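Tryptophan decarboxylase 1 (Oryza sativa subsp. japonica, PDB 6KHO) catalyses the pyridoxal phosphate-dependent decarboxylation of L-tryptophan to tryptamine, and of 5-hydroxy-L-tryptophan to serotonin, as a homodimer. Local coordinates at residues S109-M122 and R383-Y396. Numbering follows the deposited sequence.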
loop_
_atom_site.group_PDB
_atom_site.type_symbol
_atom_site.label_atom_id
_atom_site.label_comp_id
_atom_site.label_asym_id
_atom_site.label_seq_id
_atom_site.Cartn_x
_atom_site.Cartn_y
_atom_site.Cartn_z
ATOM N N SER A 109 7.501 6.804 -16.552
ATOM C CA SER A 109 8.712 7.442 -17.051
ATOM C C SER A 109 9.925 6.650 -16.591
ATOM O O SER A 109 9.884 5.954 -15.569
ATOM C CB SER A 109 8.823 8.899 -16.579
ATOM O OG SER A 109 8.991 8.982 -15.163
ATOM N N ALA A 110 11.011 6.772 -17.358
ATOM C CA ALA A 110 12.246 6.073 -17.001
ATOM C C ALA A 110 12.753 6.504 -15.629
ATOM O O ALA A 110 13.234 5.672 -14.851
ATOM C CB ALA A 110 13.311 6.311 -18.071
ATOM N N ALA A 111 12.627 7.797 -15.302
ATOM C CA ALA A 111 13.081 8.275 -13.998
ATOM C C ALA A 111 12.297 7.627 -12.860
ATOM O O ALA A 111 12.874 7.276 -11.823
ATOM C CB ALA A 111 12.967 9.797 -13.913
ATOM N N ALA A 112 10.986 7.460 -13.034
ATOM C CA ALA A 112 10.169 6.897 -11.964
ATOM C C ALA A 112 10.453 5.416 -11.768
ATOM O O ALA A 112 10.539 4.942 -10.630
ATOM C CB ALA A 112 8.681 7.111 -12.250
ATOM N N ILE A 113 10.593 4.672 -12.868
ATOM C CA ILE A 113 10.946 3.256 -12.774
ATOM C C ILE A 113 12.321 3.092 -12.133
ATOM O O ILE A 113 12.518 2.227 -11.273
ATOM C CB ILE A 113 10.892 2.595 -14.162
ATOM C CG1 ILE A 113 9.465 2.646 -14.717
ATOM C CG2 ILE A 113 11.361 1.160 -14.066
ATOM C CD1 ILE A 113 9.402 2.454 -16.242
ATOM N N ALA A 114 13.284 3.930 -12.533
ATOM C CA ALA A 114 14.610 3.913 -11.922
ATOM C C ALA A 114 14.529 4.167 -10.425
ATOM O O ALA A 114 15.133 3.442 -9.621
ATOM C CB ALA A 114 15.511 4.960 -12.591
ATOM N N GLY A 115 13.754 5.185 -10.030
ATOM C CA GLY A 115 13.630 5.501 -8.620
ATOM C C GLY A 115 12.990 4.381 -7.827
ATOM O O GLY A 115 13.436 4.052 -6.722
ATOM N N ASP A 116 11.945 3.762 -8.382
ATOM C CA ASP A 116 11.314 2.676 -7.648
ATOM C C ASP A 116 12.202 1.445 -7.578
ATOM O O ASP A 116 12.182 0.734 -6.568
ATOM C CB ASP A 116 9.961 2.312 -8.241
ATOM C CG ASP A 116 8.823 2.656 -7.289
ATOM O OD1 ASP A 116 9.100 3.318 -6.248
ATOM O OD2 ASP A 116 7.669 2.269 -7.558
ATOM N N LEU A 117 12.981 1.179 -8.626
ATOM C CA LEU A 117 13.956 0.092 -8.568
ATOM C C LEU A 117 14.974 0.322 -7.455
ATOM O O LEU A 117 15.285 -0.592 -6.678
ATOM C CB LEU A 117 14.649 -0.043 -9.926
ATOM C CG LEU A 117 15.938 -0.852 -10.069
ATOM C CD1 LEU A 117 15.736 -2.311 -9.696
ATOM C CD2 LEU A 117 16.465 -0.714 -11.504
ATOM N N ILE A 118 15.498 1.542 -7.356
ATOM C CA ILE A 118 16.465 1.836 -6.302
ATOM C C ILE A 118 15.821 1.677 -4.924
ATOM O O ILE A 118 16.415 1.090 -4.010
ATOM C CB ILE A 118 17.071 3.234 -6.527
ATOM C CG1 ILE A 118 17.955 3.182 -7.786
ATOM C CG2 ILE A 118 17.901 3.659 -5.322
ATOM C CD1 ILE A 118 18.399 4.545 -8.347
ATOM N N ALA A 119 14.575 2.136 -4.770
ATOM C CA ALA A 119 13.911 2.002 -3.480
ATOM C C ALA A 119 13.701 0.538 -3.120
ATOM O O ALA A 119 13.892 0.144 -1.962
ATOM C CB ALA A 119 12.583 2.763 -3.490
ATOM N N SER A 120 13.349 -0.292 -4.111
ATOM C CA SER A 120 13.137 -1.719 -3.867
ATOM C C SER A 120 14.420 -2.414 -3.447
ATOM O O SER A 120 14.376 -3.391 -2.694
ATOM C CB SER A 120 12.610 -2.418 -5.126
ATOM O OG SER A 120 11.304 -2.017 -5.434
ATOM N N ALA A 121 15.567 -1.944 -3.937
ATOM C CA ALA A 121 16.814 -2.618 -3.604
ATOM C C ALA A 121 17.328 -2.207 -2.230
ATOM O O ALA A 121 17.810 -3.052 -1.461
ATOM C CB ALA A 121 17.861 -2.329 -4.682
ATOM N N MET A 122 17.261 -0.914 -1.914
ATOM C CA MET A 122 17.647 -0.474 -0.580
ATOM C C MET A 122 16.673 -1.004 0.466
ATOM O O MET A 122 17.083 -1.404 1.567
ATOM C CB MET A 122 17.731 1.051 -0.556
ATOM C CG MET A 122 18.838 1.543 -1.513
ATOM S SD MET A 122 19.209 3.294 -1.332
ATOM C CE MET A 122 17.568 3.994 -1.444
ATOM N N ARG A 383 7.242 1.800 2.171
ATOM C CA ARG A 383 8.296 1.941 1.176
ATOM C C ARG A 383 8.765 3.391 1.077
ATOM O O ARG A 383 8.063 4.331 1.448
ATOM C CB ARG A 383 7.801 1.523 -0.218
ATOM C CG ARG A 383 7.685 0.037 -0.454
ATOM C CD ARG A 383 7.157 -0.239 -1.876
ATOM N NE ARG A 383 7.967 0.417 -2.903
ATOM C CZ ARG A 383 9.047 -0.110 -3.457
ATOM N NH1 ARG A 383 9.478 -1.325 -3.098
ATOM N NH2 ARG A 383 9.699 0.579 -4.385
ATOM N N PHE A 384 9.964 3.552 0.520
ATOM C CA PHE A 384 10.549 4.849 0.174
ATOM C C PHE A 384 9.945 5.339 -1.151
ATOM O O PHE A 384 10.590 5.355 -2.200
ATOM C CB PHE A 384 12.065 4.681 0.100
ATOM C CG PHE A 384 12.847 5.965 -0.058
ATOM C CD1 PHE A 384 12.221 7.206 -0.105
ATOM C CD2 PHE A 384 14.228 5.909 -0.174
ATOM C CE1 PHE A 384 12.963 8.364 -0.256
ATOM C CE2 PHE A 384 14.979 7.061 -0.326
ATOM C CZ PHE A 384 14.348 8.287 -0.374
ATOM N N ARG A 385 8.665 5.736 -1.092
ATOM C CA ARG A 385 7.967 6.215 -2.288
ATOM C C ARG A 385 8.380 7.614 -2.693
ATOM O O ARG A 385 8.166 7.998 -3.846
ATOM C CB ARG A 385 6.449 6.234 -2.093
ATOM C CG ARG A 385 5.840 4.904 -1.757
ATOM C CD ARG A 385 4.324 4.856 -2.055
ATOM N NE ARG A 385 4.046 3.461 -2.334
ATOM C CZ ARG A 385 3.649 2.589 -1.419
ATOM N NH1 ARG A 385 3.388 3.011 -0.182
ATOM N NH2 ARG A 385 3.491 1.304 -1.758
ATOM N N GLY A 386 8.932 8.394 -1.767
ATOM C CA GLY A 386 9.351 9.740 -2.114
ATOM C C GLY A 386 10.414 9.770 -3.192
ATOM O O GLY A 386 10.494 10.734 -3.952
ATOM N N LEU A 387 11.218 8.706 -3.295
ATOM C CA LEU A 387 12.363 8.731 -4.195
ATOM C C LEU A 387 11.922 8.866 -5.650
ATOM O O LEU A 387 12.438 9.718 -6.387
ATOM C CB LEU A 387 13.218 7.476 -3.989
ATOM C CG LEU A 387 14.536 7.444 -4.769
ATOM C CD1 LEU A 387 15.420 8.625 -4.381
ATOM C CD2 LEU A 387 15.275 6.135 -4.524
ATOM N N LYS A 388 10.967 8.039 -6.090
ATOM C CA LYS A 388 10.587 8.092 -7.500
ATOM C C LYS A 388 9.906 9.411 -7.839
ATOM O O LYS A 388 10.112 9.955 -8.929
ATOM C CB LYS A 388 9.687 6.909 -7.870
ATOM C CG LYS A 388 8.331 6.882 -7.176
ATOM C CD LYS A 388 7.557 5.634 -7.586
ATOM C CE LYS A 388 6.426 5.338 -6.607
ATOM N NZ LYS A 388 5.679 4.100 -7.009
ATOM N N LEU A 389 9.105 9.952 -6.911
ATOM C CA LEU A 389 8.445 11.229 -7.179
ATOM C C LEU A 389 9.463 12.366 -7.286
ATOM O O LEU A 389 9.368 13.212 -8.186
ATOM C CB LEU A 389 7.416 11.525 -6.086
ATOM C CG LEU A 389 6.556 12.757 -6.348
ATOM C CD1 LEU A 389 5.968 12.731 -7.763
ATOM C CD2 LEU A 389 5.452 12.894 -5.273
ATOM N N TRP A 390 10.448 12.396 -6.384
ATOM C CA TRP A 390 11.518 13.392 -6.487
ATOM C C TRP A 390 12.322 13.209 -7.775
ATOM O O TRP A 390 12.653 14.186 -8.456
ATOM C CB TRP A 390 12.429 13.304 -5.261
ATOM C CG TRP A 390 13.719 14.059 -5.411
ATOM C CD1 TRP A 390 13.896 15.411 -5.329
ATOM C CD2 TRP A 390 15.014 13.499 -5.690
ATOM N NE1 TRP A 390 15.220 15.729 -5.547
ATOM C CE2 TRP A 390 15.926 14.575 -5.774
ATOM C CE3 TRP A 390 15.485 12.195 -5.897
ATOM C CZ2 TRP A 390 17.290 14.387 -6.025
ATOM C CZ3 TRP A 390 16.851 12.005 -6.138
ATOM C CH2 TRP A 390 17.734 13.103 -6.203
ATOM N N MET A 391 12.621 11.964 -8.143
ATOM C CA MET A 391 13.424 11.737 -9.346
ATOM C C MET A 391 12.713 12.227 -10.603
ATOM O O MET A 391 13.357 12.720 -11.538
ATOM C CB MET A 391 13.756 10.261 -9.470
ATOM C CG MET A 391 14.907 9.842 -8.583
ATOM S SD MET A 391 15.659 8.336 -9.221
ATOM C CE MET A 391 17.059 8.206 -8.111
ATOM N N VAL A 392 11.390 12.080 -10.654
ATOM C CA VAL A 392 10.630 12.568 -11.803
ATOM C C VAL A 392 10.741 14.089 -11.900
ATOM O O VAL A 392 11.053 14.639 -12.966
ATOM C CB VAL A 392 9.161 12.108 -11.705
ATOM C CG1 VAL A 392 8.274 12.933 -12.635
ATOM C CG2 VAL A 392 9.057 10.624 -12.026
ATOM N N MET A 393 10.484 14.788 -10.791
ATOM C CA MET A 393 10.560 16.247 -10.803
ATOM C C MET A 393 11.992 16.735 -11.002
ATOM O O MET A 393 12.226 17.694 -11.750
ATOM C CB MET A 393 9.986 16.825 -9.505
ATOM C CG MET A 393 8.457 16.827 -9.432
ATOM S SD MET A 393 7.790 17.446 -7.860
ATOM C CE MET A 393 8.414 16.227 -6.691
ATOM N N ARG A 394 12.963 16.093 -10.341
ATOM C CA ARG A 394 14.354 16.544 -10.425
ATOM C C ARG A 394 14.930 16.339 -11.823
ATOM O O ARG A 394 15.705 17.169 -12.306
ATOM C CB ARG A 394 15.220 15.817 -9.387
ATOM C CG ARG A 394 16.724 16.212 -9.394
ATOM C CD ARG A 394 16.842 17.712 -9.126
ATOM N NE ARG A 394 18.202 18.206 -8.895
ATOM C CZ ARG A 394 18.812 19.071 -9.693
ATOM N NH1 ARG A 394 18.197 19.493 -10.785
ATOM N NH2 ARG A 394 20.037 19.500 -9.412
ATOM N N THR A 395 14.575 15.241 -12.491
ATOM C CA THR A 395 15.189 14.957 -13.786
ATOM C C THR A 395 14.505 15.733 -14.912
ATOM O O THR A 395 15.182 16.308 -15.772
ATOM C CB THR A 395 15.160 13.447 -14.067
ATOM O OG1 THR A 395 15.727 12.735 -12.957
ATOM C CG2 THR A 395 15.963 13.102 -15.337
ATOM N N TYR A 396 13.172 15.772 -14.920
ATOM C CA TYR A 396 12.434 16.362 -16.038
ATOM C C TYR A 396 12.136 17.849 -15.852
ATOM O O TYR A 396 12.160 18.601 -16.833
ATOM C CB TYR A 396 11.132 15.596 -16.269
ATOM C CG TYR A 396 11.373 14.127 -16.529
ATOM C CD1 TYR A 396 12.384 13.712 -17.395
ATOM C CD2 TYR A 396 10.613 13.152 -15.894
ATOM C CE1 TYR A 396 12.624 12.367 -17.630
ATOM C CE2 TYR A 396 10.839 11.795 -16.128
ATOM C CZ TYR A 396 11.843 11.420 -17.001
ATOM O OH TYR A 396 12.063 10.090 -17.234
HETATM O O HOH W 1 10.451 5.219 -4.875
HETATM O O HOH W 2 11.753 1.218 0.456
#
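R383 reaches D116 and S120 because its chain bends at chi3 (54°), bringing the guanidinium edge against helix 110-122. NH1 donates to S120 OG (3.0 Å) and to the L336 carbonyl of the second subunit; NH2 makes a long, weak salt bridge to D116 OD1 (3.4 Å), the two planes nearly perpendicular. One water ties D116 OD1 to F384 O and K388 N, while the F384 ring meets M122 CE at its edge. L387 is a knob among G115, I118, A119 and M122, its CD2 methyl resting on I118 CG2 (3.7 Å). K388 extends beyond CG to put NZ 2.8 Å from D116 OD2, above the carboxylate plane; NZ also donates to the carbonyls of C335 and D337, so the buried ammonium is probably well solvated as well as paired. The helices pack roughly antiparallel (150°) in the domain typical of group II decarboxylases, at the dimer interface. G115, lacking a side chain, lets its CA lie 4.2 Å from K388 CA and 3.5 Å from SD of M391, whose unbranched chain is extended. V392 CG2 packs on A112 CB, a methyl that allows close approach. Y396 helps enclose the A111 methyl knob, and its OH accepts from A111 N (3.1 Å), satisfying a first-turn amide.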